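Local coordinates for putative alcohol dehydrogenase (Sinorhizobium meliloti, PDB 4J6F), which is a putative alcohol dehydrogenase of the medium-chain family that probably oxidises alcohols with a nicotinamide cofactor, at residues G116-V121 against R127-E132; A61-I66 against H156-G161; R133-F138 against I183-F188; G72-D77 against F188-L193. All blocks are in the same frame, centred on the assembly; numbering follows the deposited sequence.

Contact 1 (G116-V121 against R127-E132); sequences GHIVAV and RARIGE
Two backbone hydrogen bonds at Ile118 show how an irregular loop can be fastened to the later half of a strand. Ile118 N reaches Glu132 O at 3.1 Å in the carbonyl plane, and Gly131 N donates to Ile118 O at 2.8 Å, close to straight (170°). A CA-H...O contact joins His117 CA to Glu132 O, so this carbonyl is used twice. A type II turn from Arg129 to Glu132, with Gly131 at positive phi, brings Gly131 N and Glu132 O to the strand.

Charged groups come next. Arg129 NH1 forms a salt bridge with Glu132 OE1 at 2.8 Å, the oxygen lying in the guanidinium plane, and the same nitrogen also bonds to Ala173 O. One face of this guanidinium takes the tip of Ile118, whose CD1 sits 3.7 Å from Arg129 NH1, off toward the rim. The His117 ring is held at NE2 by Asp182.

Val121 divides its branches: CG1 makes an apolar contact with Ile130 CG1 at 3.9 Å, while the methyl CG2 packs on Arg127, at CG and the guanidinium NH2 (3.6 Å). Between Ile118 and Val121, residues Val119 and Ala120 both face Leu65 of strand 63-72, a classic beta bulge. In closing the connection from strand 113-121 to its antiparallel neighbour 133-140, Ile118 combines two backbone bonds with methyl packing on a guanidinium, while Val121 packs on Ile130 and Arg127.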
loop_
_atom_site.group_PDB
_atom_site.type_symbol
_atom_site.label_atom_id
_atom_site.label_comp_id
_atom_site.label_asym_id
_atom_site.label_seq_id
_atom_site.Cartn_x
_atom_site.Cartn_y
_atom_site.Cartn_z
ATOM N N GLY A 116 26.107 -24.181 10.076
ATOM C CA GLY A 116 26.937 -25.023 10.944
ATOM C C GLY A 116 26.743 -26.521 10.789
ATOM O O GLY A 116 26.074 -26.986 9.866
ATOM N N HIS A 117 27.327 -27.275 11.722
ATOM C CA HIS A 117 27.277 -28.744 11.734
ATOM C C HIS A 117 26.581 -29.242 13.004
ATOM O O HIS A 117 26.942 -28.850 14.115
ATOM C CB HIS A 117 28.693 -29.310 11.596
ATOM C CG HIS A 117 29.338 -28.956 10.293
ATOM N ND1 HIS A 117 29.496 -29.865 9.266
ATOM C CD2 HIS A 117 29.809 -27.773 9.823
ATOM C CE1 HIS A 117 30.063 -29.265 8.231
ATOM N NE2 HIS A 117 30.257 -27.993 8.541
ATOM N N ILE A 118 25.555 -30.072 12.838
ATOM C CA ILE A 118 24.827 -30.596 13.980
ATOM C C ILE A 118 25.757 -31.505 14.762
ATOM O O ILE A 118 26.290 -32.460 14.208
ATOM C CB ILE A 118 23.593 -31.401 13.545
ATOM C CG1 ILE A 118 22.659 -30.528 12.692
ATOM C CG2 ILE A 118 22.884 -31.983 14.765
ATOM C CD1 ILE A 118 21.327 -31.165 12.390
ATOM N N VAL A 119 25.961 -31.207 16.038
ATOM C CA VAL A 119 26.865 -32.001 16.866
ATOM C C VAL A 119 26.155 -32.736 18.000
ATOM O O VAL A 119 26.694 -33.681 18.552
ATOM C CB VAL A 119 28.018 -31.148 17.446
ATOM C CG1 VAL A 119 28.947 -30.679 16.343
ATOM C CG2 VAL A 119 27.485 -29.954 18.222
ATOM N N ALA A 120 24.961 -32.280 18.362
ATOM C CA ALA A 120 24.188 -32.875 19.442
ATOM C C ALA A 120 22.722 -32.767 19.071
ATOM O O ALA A 120 22.334 -31.852 18.326
ATOM C CB ALA A 120 24.444 -32.143 20.746
ATOM N N VAL A 121 21.907 -33.684 19.586
ATOM C CA VAL A 121 20.470 -33.590 19.367
ATOM C C VAL A 121 19.653 -33.778 20.643
ATOM O O VAL A 121 20.066 -34.489 21.540
ATOM C CB VAL A 121 19.981 -34.554 18.261
ATOM C CG1 VAL A 121 20.844 -34.424 17.018
ATOM C CG2 VAL A 121 19.963 -35.993 18.749
ATOM N N ARG A 127 18.995 -39.283 15.841
ATOM C CA ARG A 127 20.425 -39.145 16.135
ATOM C C ARG A 127 21.301 -39.307 14.893
ATOM O O ARG A 127 22.506 -39.033 14.936
ATOM C CB ARG A 127 20.852 -40.111 17.247
ATOM C CG ARG A 127 20.177 -39.822 18.583
ATOM C CD ARG A 127 20.926 -40.405 19.776
ATOM N NE ARG A 127 22.366 -40.111 19.747
ATOM C CZ ARG A 127 22.932 -38.995 20.197
ATOM N NH1 ARG A 127 24.237 -38.850 20.102
ATOM N NH2 ARG A 127 22.206 -38.025 20.733
ATOM N N ALA A 128 20.672 -39.730 13.793
ATOM C CA ALA A 128 21.320 -39.891 12.484
ATOM C C ALA A 128 21.662 -38.555 11.845
ATOM O O ALA A 128 22.481 -38.498 10.926
ATOM C CB ALA A 128 20.421 -40.678 11.550
ATOM N N ARG A 129 21.007 -37.496 12.326
ATOM C CA ARG A 129 21.205 -36.133 11.849
ATOM C C ARG A 129 22.582 -35.565 12.209
ATOM O O ARG A 129 23.079 -34.651 11.545
ATOM C CB ARG A 129 20.113 -35.223 12.420
ATOM C CG ARG A 129 18.732 -35.387 11.790
ATOM C CD ARG A 129 18.517 -34.341 10.716
ATOM N NE ARG A 129 17.746 -33.200 11.198
ATOM C CZ ARG A 129 17.867 -31.951 10.748
ATOM N NH1 ARG A 129 18.761 -31.638 9.812
ATOM N NH2 ARG A 129 17.096 -31.001 11.252
ATOM N N ILE A 130 23.201 -36.098 13.259
ATOM C CA ILE A 130 24.503 -35.608 13.675
ATOM C C ILE A 130 25.466 -35.648 12.495
ATOM O O ILE A 130 25.460 -36.590 11.707
ATOM C CB ILE A 130 25.032 -36.387 14.888
ATOM C CG1 ILE A 130 24.366 -35.871 16.163
ATOM C CG2 ILE A 130 26.548 -36.265 15.004
ATOM C CD1 ILE A 130 24.467 -36.818 17.339
ATOM N N GLY A 131 26.256 -34.592 12.355
ATOM C CA GLY A 131 27.266 -34.518 11.303
ATOM C C GLY A 131 26.837 -33.761 10.062
ATOM O O GLY A 131 27.670 -33.478 9.201
ATOM N N GLU A 132 25.544 -33.439 9.970
ATOM C CA GLU A 132 24.987 -32.739 8.822
ATOM C C GLU A 132 25.398 -31.275 8.786
ATOM O O GLU A 132 25.531 -30.634 9.832
ATOM C CB GLU A 132 23.473 -32.826 8.835
ATOM C CG GLU A 132 22.931 -34.042 8.123
ATOM C CD GLU A 132 21.463 -34.291 8.420
ATOM O OE1 GLU A 132 20.744 -33.341 8.810
ATOM O OE2 GLU A 132 21.028 -35.449 8.268
#

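Contact 2 (A61-I66 against H156-G161); sequences AGEVLI and HGRDGG
Glu63 and Arg158 meet through their charged ends, an example of a long-range contact carried by a single pair of side chains. Their CA atoms are 12.9 Å apart, and both side chains must reach out to bridge the gap. The path from Glu63 begins at CB, still 5.2 Å from Arg158 NH1. CG stands anti to the carbonyl carbon (chi1 -73°), and from there the side chain runs extended, bringing CG to 3.8 Å from Arg158 NH1 and CD to 3.2 Å from the same nitrogen. The carboxylate then splits its duties. OE1 receives Arg158 NH1 in a hydrogen-bonded salt bridge modelled at 2.3 Å, a value too short to be taken literally at this resolution. The last atom, Glu63 OE2, is 4.1 Å from Arg158 NH1 and turns back to accept a hydrogen bond from Ala60 N.

Strand 63-72 pairs antiparallel with strand 165-169 in the mixed sheet of the GroES-like domain, and residues 156-161 belong to the loop that leads into that second strand. Both side chains of the pair also touch Ala167 there, so the bridge spans the surface of a strand lying next to Glu63.

Arg158 comes from the opposite direction, its CG anti to the backbone N and its side chain bent at chi3. It offers an edge of its guanidinium, and only one nitrogen takes part: NH2 stays 3.7 Å from Glu63 OE1. The carboxylate and guanidinium planes are 64° apart, which rules out a flat, two-pronged pairing.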
loop_
_atom_site.group_PDB
_atom_site.type_symbol
_atom_site.label_atom_id
_atom_site.label_comp_id
_atom_site.label_asym_id
_atom_site.label_seq_id
_atom_site.Cartn_x
_atom_site.Cartn_y
_atom_site.Cartn_z
ATOM N N ALA A 61 13.898 -30.558 23.776
ATOM C CA ALA A 61 13.095 -31.470 22.968
ATOM C C ALA A 61 12.833 -30.871 21.591
ATOM O O ALA A 61 12.438 -29.706 21.480
ATOM C CB ALA A 61 11.791 -31.760 23.671
ATOM N N GLY A 62 13.077 -31.660 20.547
ATOM C CA GLY A 62 12.887 -31.205 19.170
ATOM C C GLY A 62 13.936 -30.249 18.608
ATOM O O GLY A 62 13.790 -29.764 17.484
ATOM N N GLU A 63 14.987 -29.969 19.379
ATOM C CA GLU A 63 16.068 -29.081 18.939
ATOM C C GLU A 63 17.316 -29.867 18.540
ATOM O O GLU A 63 17.535 -30.987 19.007
ATOM C CB GLU A 63 16.465 -28.116 20.055
ATOM C CG GLU A 63 15.481 -26.999 20.361
ATOM C CD GLU A 63 15.881 -26.177 21.589
ATOM O OE1 GLU A 63 15.188 -25.187 21.904
ATOM O OE2 GLU A 63 16.879 -26.516 22.259
ATOM N N VAL A 64 18.127 -29.273 17.668
ATOM C CA VAL A 64 19.510 -29.699 17.465
ATOM C C VAL A 64 20.470 -28.672 18.067
ATOM O O VAL A 64 20.067 -27.538 18.395
ATOM C CB VAL A 64 19.867 -29.868 15.969
ATOM C CG1 VAL A 64 19.232 -31.120 15.401
ATOM C CG2 VAL A 64 19.466 -28.645 15.169
ATOM N N LEU A 65 21.733 -29.076 18.205
ATOM C CA LEU A 65 22.815 -28.149 18.545
ATOM C C LEU A 65 23.852 -28.141 17.444
ATOM O O LEU A 65 24.396 -29.189 17.111
ATOM C CB LEU A 65 23.474 -28.558 19.851
ATOM C CG LEU A 65 24.661 -27.717 20.303
ATOM C CD1 LEU A 65 24.159 -26.465 20.999
ATOM C CD2 LEU A 65 25.553 -28.536 21.230
ATOM N N ILE A 66 24.127 -26.974 16.865
ATOM C CA ILE A 66 25.121 -26.913 15.778
ATOM C C ILE A 66 26.408 -26.232 16.201
ATOM O O ILE A 66 26.406 -25.367 17.073
ATOM C CB ILE A 66 24.594 -26.224 14.501
ATOM C CG1 ILE A 66 24.199 -24.772 14.779
ATOM C CG2 ILE A 66 23.434 -27.005 13.903
ATOM C CD1 ILE A 66 23.784 -24.025 13.528
ATOM N N HIS A 156 17.114 -12.438 17.802
ATOM C CA HIS A 156 16.298 -11.479 18.533
ATOM C C HIS A 156 15.503 -12.090 19.688
ATOM O O HIS A 156 15.697 -11.725 20.829
ATOM C CB HIS A 156 15.361 -10.714 17.601
ATOM C CG HIS A 156 14.481 -9.733 18.310
ATOM N ND1 HIS A 156 13.221 -10.054 18.755
ATOM C CD2 HIS A 156 14.691 -8.449 18.673
ATOM C CE1 HIS A 156 12.688 -9.010 19.353
ATOM N NE2 HIS A 156 13.560 -8.023 19.318
ATOM N N GLY A 157 14.626 -13.038 19.392
ATOM C CA GLY A 157 13.828 -13.680 20.442
ATOM C C GLY A 157 14.517 -14.809 21.189
ATOM O O GLY A 157 13.978 -15.341 22.154
ATOM N N ARG A 158 15.734 -15.137 20.763
ATOM C CA ARG A 158 16.420 -16.374 21.113
ATOM C C ARG A 158 17.847 -16.200 20.582
ATOM O O ARG A 158 18.060 -15.471 19.611
ATOM C CB ARG A 158 15.713 -17.486 20.354
ATOM C CG ARG A 158 15.969 -18.901 20.772
ATOM C CD ARG A 158 15.586 -19.781 19.592
ATOM N NE ARG A 158 14.963 -21.058 19.959
ATOM C CZ ARG A 158 15.609 -22.111 20.460
ATOM N NH1 ARG A 158 14.937 -23.209 20.726
ATOM N NH2 ARG A 158 16.919 -22.088 20.702
ATOM N N ASP A 159 18.830 -16.849 21.199
ATOM C CA ASP A 159 20.225 -16.657 20.793
ATOM C C ASP A 159 20.539 -17.112 19.367
ATOM O O ASP A 159 20.048 -18.136 18.933
ATOM C CB ASP A 159 21.154 -17.318 21.791
ATOM C CG ASP A 159 21.318 -16.499 23.061
ATOM O OD1 ASP A 159 21.234 -15.243 23.007
ATOM O OD2 ASP A 159 21.541 -17.117 24.123
ATOM N N GLY A 160 21.362 -16.338 18.652
ATOM C CA GLY A 160 21.693 -16.589 17.235
ATOM C C GLY A 160 23.109 -17.071 16.977
ATOM O O GLY A 160 23.695 -17.750 17.807
ATOM N N GLY A 161 23.672 -16.716 15.829
ATOM C CA GLY A 161 24.929 -17.320 15.378
ATOM C C GLY A 161 26.269 -16.646 15.663
ATOM O O GLY A 161 27.311 -17.135 15.220
#

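Contact 3 (R133-F138 against I183-F188); sequences RVMVDF and IELATF
Arg133, first in its strand, meets Leu185 with the flat of its guanidinium. The Leu185 methyl CD2 lies over the centre of one face, 3.5 Å from Arg133 CZ and 3.6 Å from NE. Bends at chi2 (-88°) and chi3 of the arginine fold its side chain so that the group lies across the leucine. NH2 helps to set its orientation through a salt bridge with Asp182 OD1 and a hydrogen bond to Leu180 O, Leu180 just before the helix and Asp182 at its first residue.

Two residues on, Met135, a selenomethionine, points to the same side of the strand. Its CG is 4.3 Å from Leu185 CG and 4.2 Å from Leu185 O, while the methyl CE reaches Phe188 CB at 4.4 Å. The ring of Phe188 leads away from the strand, with Thr187 OG1 over one face, and Ile343 of helix 333-344 touches both Met135 and Phe188.

Strand 133-140 of the GroES-like domain is in this way covered by the short helix 182-185 and the turn that runs on into helix 189-201. No hydrogen bond crosses between the two segments: the contact is dispersive, and the arginine presents its apolar face to the leucine while NH2 is held by Asp182 and Leu180 of the same chain.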
loop_
_atom_site.group_PDB
_atom_site.type_symbol
_atom_site.label_atom_id
_atom_site.label_comp_id
_atom_site.label_asym_id
_atom_site.label_seq_id
_atom_site.Cartn_x
_atom_site.Cartn_y
_atom_site.Cartn_z
ATOM N N ARG A 133 25.598 -30.763 7.573
ATOM C CA ARG A 133 25.888 -29.358 7.340
ATOM C C ARG A 133 24.551 -28.665 7.084
ATOM O O ARG A 133 23.855 -28.961 6.101
ATOM C CB ARG A 133 26.849 -29.211 6.157
ATOM C CG ARG A 133 27.510 -27.847 6.018
ATOM C CD ARG A 133 26.674 -26.866 5.187
ATOM N NE ARG A 133 26.338 -27.334 3.828
ATOM C CZ ARG A 133 26.978 -26.978 2.712
ATOM N NH1 ARG A 133 26.573 -27.462 1.539
ATOM N NH2 ARG A 133 28.010 -26.136 2.756
ATOM N N VAL A 134 24.177 -27.764 7.985
ATOM C CA VAL A 134 22.887 -27.094 7.889
ATOM C C VAL A 134 22.945 -25.575 7.739
ATOM O O VAL A 134 23.807 -24.892 8.306
ATOM C CB VAL A 134 21.947 -27.448 9.058
ATOM C CG1 VAL A 134 21.630 -28.934 9.042
ATOM C CG2 VAL A 134 22.532 -27.011 10.396
HETATM N N MSE A 135 22.007 -25.072 6.947
HETATM C CA MSE A 135 21.700 -23.664 6.884
HETATM C C MSE A 135 20.502 -23.452 7.758
HETATM O O MSE A 135 19.468 -24.089 7.557
HETATM C CB MSE A 135 21.330 -23.366 5.450
HETATM C CG MSE A 135 21.236 -21.868 5.218
HETATM SE SE MSE A 135 20.388 -21.632 3.464
HETATM C CE MSE A 135 19.054 -20.281 3.977
ATOM N N VAL A 136 20.642 -22.571 8.747
ATOM C CA VAL A 136 19.562 -22.242 9.673
ATOM C C VAL A 136 18.518 -21.323 9.038
ATOM O O VAL A 136 18.864 -20.294 8.448
ATOM C CB VAL A 136 20.123 -21.534 10.915
ATOM C CG1 VAL A 136 19.004 -20.956 11.766
ATOM C CG2 VAL A 136 20.971 -22.492 11.729
ATOM N N ASP A 137 17.245 -21.686 9.161
ATOM C CA ASP A 137 16.169 -20.744 8.878
ATOM C C ASP A 137 15.962 -19.939 10.155
ATOM O O ASP A 137 15.515 -20.473 11.164
ATOM C CB ASP A 137 14.886 -21.479 8.494
ATOM C CG ASP A 137 13.678 -20.555 8.406
ATOM O OD1 ASP A 137 13.811 -19.327 8.631
ATOM O OD2 ASP A 137 12.582 -21.065 8.106
ATOM N N PHE A 138 16.287 -18.656 10.115
ATOM C CA PHE A 138 16.260 -17.833 11.321
ATOM C C PHE A 138 14.844 -17.564 11.875
ATOM O O PHE A 138 14.707 -17.053 12.990
ATOM C CB PHE A 138 17.068 -16.525 11.113
ATOM C CG PHE A 138 16.342 -15.449 10.334
ATOM C CD1 PHE A 138 15.740 -15.719 9.098
ATOM C CD2 PHE A 138 16.275 -14.150 10.827
ATOM C CE1 PHE A 138 15.087 -14.721 8.383
ATOM C CE2 PHE A 138 15.619 -13.139 10.112
ATOM C CZ PHE A 138 15.032 -13.425 8.883
ATOM N N ILE A 183 30.670 -20.633 4.416
ATOM C CA ILE A 183 30.656 -19.171 4.287
ATOM C C ILE A 183 29.708 -18.680 3.180
ATOM O O ILE A 183 28.954 -17.733 3.388
ATOM C CB ILE A 183 32.067 -18.582 4.068
ATOM C CG1 ILE A 183 32.938 -18.759 5.331
ATOM C CG2 ILE A 183 31.973 -17.113 3.684
ATOM C CD1 ILE A 183 34.424 -18.522 5.143
ATOM N N GLU A 184 29.737 -19.337 2.020
ATOM C CA GLU A 184 28.924 -18.934 0.878
ATOM C C GLU A 184 27.450 -19.088 1.200
ATOM O O GLU A 184 26.632 -18.218 0.901
ATOM C CB GLU A 184 29.297 -19.752 -0.363
ATOM C CG GLU A 184 30.705 -19.454 -0.876
ATOM C CD GLU A 184 31.053 -20.159 -2.178
ATOM O OE1 GLU A 184 31.620 -19.478 -3.063
ATOM O OE2 GLU A 184 30.778 -21.377 -2.324
ATOM N N LEU A 185 27.127 -20.198 1.843
ATOM C CA LEU A 185 25.773 -20.507 2.251
ATOM C C LEU A 185 25.235 -19.532 3.297
ATOM O O LEU A 185 24.027 -19.340 3.404
ATOM C CB LEU A 185 25.762 -21.921 2.811
ATOM C CG LEU A 185 24.521 -22.774 2.622
ATOM C CD1 LEU A 185 24.041 -22.727 1.179
ATOM C CD2 LEU A 185 24.869 -24.191 3.033
ATOM N N ALA A 186 26.125 -18.919 4.071
ATOM C CA ALA A 186 25.721 -18.009 5.149
ATOM C C ALA A 186 25.321 -16.611 4.664
ATOM O O ALA A 186 25.054 -15.712 5.465
ATOM C CB ALA A 186 26.828 -17.907 6.181
ATOM N N THR A 187 25.285 -16.415 3.354
ATOM C CA THR A 187 25.002 -15.095 2.827
ATOM C C THR A 187 23.507 -14.911 2.617
ATOM O O THR A 187 23.049 -13.798 2.431
ATOM C CB THR A 187 25.771 -14.820 1.508
ATOM O OG1 THR A 187 25.255 -15.636 0.447
ATOM C CG2 THR A 187 27.251 -15.101 1.668
ATOM N N PHE A 188 22.738 -15.995 2.680
ATOM C CA PHE A 188 21.388 -15.984 2.099
ATOM C C PHE A 188 20.193 -15.639 2.992
ATOM O O PHE A 188 19.386 -14.784 2.624
ATOM C CB PHE A 188 21.101 -17.299 1.390
ATOM C CG PHE A 188 21.936 -17.532 0.165
ATOM C CD1 PHE A 188 21.723 -16.802 -0.989
ATOM C CD2 PHE A 188 22.897 -18.527 0.150
ATOM C CE1 PHE A 188 22.470 -17.045 -2.130
ATOM C CE2 PHE A 188 23.648 -18.777 -0.987
ATOM C CZ PHE A 188 23.434 -18.037 -2.134
#

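Contact 4 (G72-D77 against F188-L193); sequences GMNNTD and FCCAYL
The carboxamide of Asn74 lies flat beneath Cys190: CB and SG sit over one face, with CB 3.4 Å from Asn74 ND2 and SG 3.8 Å from Asn74 CG. At the polar end of the amide, ND2 donates to Asp113 OD2. Ala191 N donates to a water at 2.6 Å; this water lies 3.2 Å from Asn74 OD1 and can donate to it, though other acceptors compete for its protons.

Cys190 carries SG anti to its backbone N (chi1 -179°), which lays the sulfur above the amide. Behind the amide, Asn74 N donates to Asp77 OD2, reaching it from above the carboxylate plane at 3.2 Å, while Asp77 N bonds back to Asn74 O as helix 75-82 begins.

The contact brings the residue leading into helix 75-82 against the first turn of helix 189-201. A glycerol lies about 4 Å from the Cys190 side chain, consistent with a pocket here. Since Asp113 also accepts from Cys190 N, one carboxylate holds both the amide and the helix turn, and together with the water it joins the two segments through bonds that neither makes directly to the other.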
loop_
_atom_site.group_PDB
_atom_site.type_symbol
_atom_site.label_atom_id
_atom_site.label_comp_id
_atom_site.label_asym_id
_atom_site.label_seq_id
_atom_site.Cartn_x
_atom_site.Cartn_y
_atom_site.Cartn_z
ATOM N N GLY A 72 26.151 -14.638 8.729
ATOM C CA GLY A 72 26.138 -13.431 7.913
ATOM C C GLY A 72 25.527 -12.255 8.633
ATOM O O GLY A 72 24.583 -12.427 9.387
HETATM N N MSE A 73 26.059 -11.058 8.383
HETATM C CA MSE A 73 25.587 -9.826 9.039
HETATM C C MSE A 73 24.448 -9.158 8.295
HETATM O O MSE A 73 24.406 -9.159 7.063
HETATM C CB MSE A 73 26.730 -8.831 9.175
HETATM C CG MSE A 73 28.037 -9.500 9.572
HETATM SE SE MSE A 73 29.362 -8.091 9.977
HETATM C CE MSE A 73 28.693 -7.489 11.736
ATOM N N ASN A 74 23.516 -8.577 9.052
ATOM C CA ASN A 74 22.350 -7.880 8.506
ATOM C C ASN A 74 22.051 -6.563 9.221
ATOM O O ASN A 74 22.445 -6.361 10.370
ATOM C CB ASN A 74 21.124 -8.783 8.593
ATOM C CG ASN A 74 21.252 -9.996 7.719
ATOM O OD1 ASN A 74 21.177 -9.914 6.488
ATOM N ND2 ASN A 74 21.479 -11.131 8.345
ATOM N N ASN A 75 21.326 -5.674 8.550
ATOM C CA ASN A 75 20.953 -4.410 9.161
ATOM C C ASN A 75 20.252 -4.547 10.522
ATOM O O ASN A 75 20.480 -3.755 11.455
ATOM C CB ASN A 75 20.101 -3.615 8.185
ATOM C CG ASN A 75 20.937 -2.945 7.123
ATOM O OD1 ASN A 75 22.160 -2.970 7.176
ATOM N ND2 ASN A 75 20.283 -2.331 6.162
ATOM N N THR A 76 19.419 -5.572 10.641
ATOM C CA THR A 76 18.673 -5.773 11.861
ATOM C C THR A 76 19.597 -5.961 13.072
ATOM O O THR A 76 19.225 -5.582 14.174
ATOM C CB THR A 76 17.664 -6.917 11.703
ATOM O OG1 THR A 76 16.735 -6.872 12.778
ATOM C CG2 THR A 76 18.354 -8.272 11.674
ATOM N N ASP A 77 20.803 -6.511 12.858
ATOM C CA ASP A 77 21.858 -6.583 13.896
ATOM C C ASP A 77 22.049 -5.235 14.562
ATOM O O ASP A 77 22.020 -5.108 15.792
ATOM C CB ASP A 77 23.218 -6.921 13.273
ATOM C CG ASP A 77 23.288 -8.318 12.666
ATOM O OD1 ASP A 77 22.293 -9.084 12.731
ATOM O OD2 ASP A 77 24.373 -8.631 12.114
ATOM N N PHE A 188 22.738 -15.995 2.680
ATOM C CA PHE A 188 21.388 -15.984 2.099
ATOM C C PHE A 188 20.193 -15.639 2.992
ATOM O O PHE A 188 19.386 -14.784 2.624
ATOM C CB PHE A 188 21.101 -17.299 1.390
ATOM C CG PHE A 188 21.936 -17.532 0.165
ATOM C CD1 PHE A 188 21.723 -16.802 -0.989
ATOM C CD2 PHE A 188 22.897 -18.527 0.150
ATOM C CE1 PHE A 188 22.470 -17.045 -2.130
ATOM C CE2 PHE A 188 23.648 -18.777 -0.987
ATOM C CZ PHE A 188 23.434 -18.037 -2.134
ATOM N N CYS A 189 20.052 -16.247 4.162
ATOM C CA CYS A 189 18.735 -16.360 4.794
ATOM C C CYS A 189 17.882 -15.139 5.214
ATOM O O CYS A 189 16.731 -15.069 4.833
ATOM C CB CYS A 189 18.868 -17.267 6.012
ATOM S SG CYS A 189 17.359 -17.440 6.965
ATOM N N CYS A 190 18.422 -14.159 5.923
ATOM C CA CYS A 190 17.659 -12.960 6.246
ATOM C C CYS A 190 17.347 -12.098 5.031
ATOM O O CYS A 190 16.177 -11.841 4.756
ATOM C CB CYS A 190 18.359 -12.129 7.327
ATOM S SG CYS A 190 17.461 -10.633 7.821
ATOM N N ALA A 191 18.359 -11.645 4.298
ATOM C CA ALA A 191 18.083 -10.727 3.189
ATOM C C ALA A 191 17.298 -11.352 2.026
ATOM O O ALA A 191 16.445 -10.675 1.440
ATOM C CB ALA A 191 19.345 -10.051 2.692
ATOM N N TYR A 192 17.564 -12.624 1.706
ATOM C CA TYR A 192 16.912 -13.264 0.553
ATOM C C TYR A 192 15.488 -13.723 0.872
ATOM O O TYR A 192 14.610 -13.691 0.003
ATOM C CB TYR A 192 17.772 -14.382 -0.067
ATOM C CG TYR A 192 19.008 -13.850 -0.795
ATOM C CD1 TYR A 192 20.046 -13.234 -0.088
ATOM C CD2 TYR A 192 19.135 -13.948 -2.183
ATOM C CE1 TYR A 192 21.161 -12.736 -0.735
ATOM C CE2 TYR A 192 20.257 -13.454 -2.838
ATOM C CZ TYR A 192 21.265 -12.847 -2.107
ATOM O OH TYR A 192 22.394 -12.330 -2.719
ATOM N N LEU A 193 15.242 -14.113 2.116
ATOM C CA LEU A 193 13.880 -14.380 2.525
ATOM C C LEU A 193 13.091 -13.079 2.445
ATOM O O LEU A 193 12.001 -13.048 1.849
ATOM C CB LEU A 193 13.825 -14.946 3.943
ATOM C CG LEU A 193 12.442 -15.373 4.435
ATOM C CD1 LEU A 193 11.804 -16.395 3.506
ATOM C CD2 LEU A 193 12.546 -15.940 5.841
HETATM O O HOH W 1 20.905 -12.247 4.359
#

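Overall arrangement
Followed from the N terminus, the chain first lays down 61-66 and 72-77, the opening halves of contacts 2 and 4. Contact 1 is local, closing the short loop between strands 113-121 and 133-140, and falls within the span of contacts 2 and 4. Residues 133-138 then open contact 3 before 156-161 completes contact 2, so these two cross; contacts 2 and 4 cross as well. Contact 3 closes at 183-188 and lies within the span of contact 4, with which it shares Phe188. Contacts 1, 2 and 3 meet on one mixed sheet. Contact 3 carries that sheet onward to helix 182-185, and contact 4 joins the residue leading into helix 75-82 to helix 189-201.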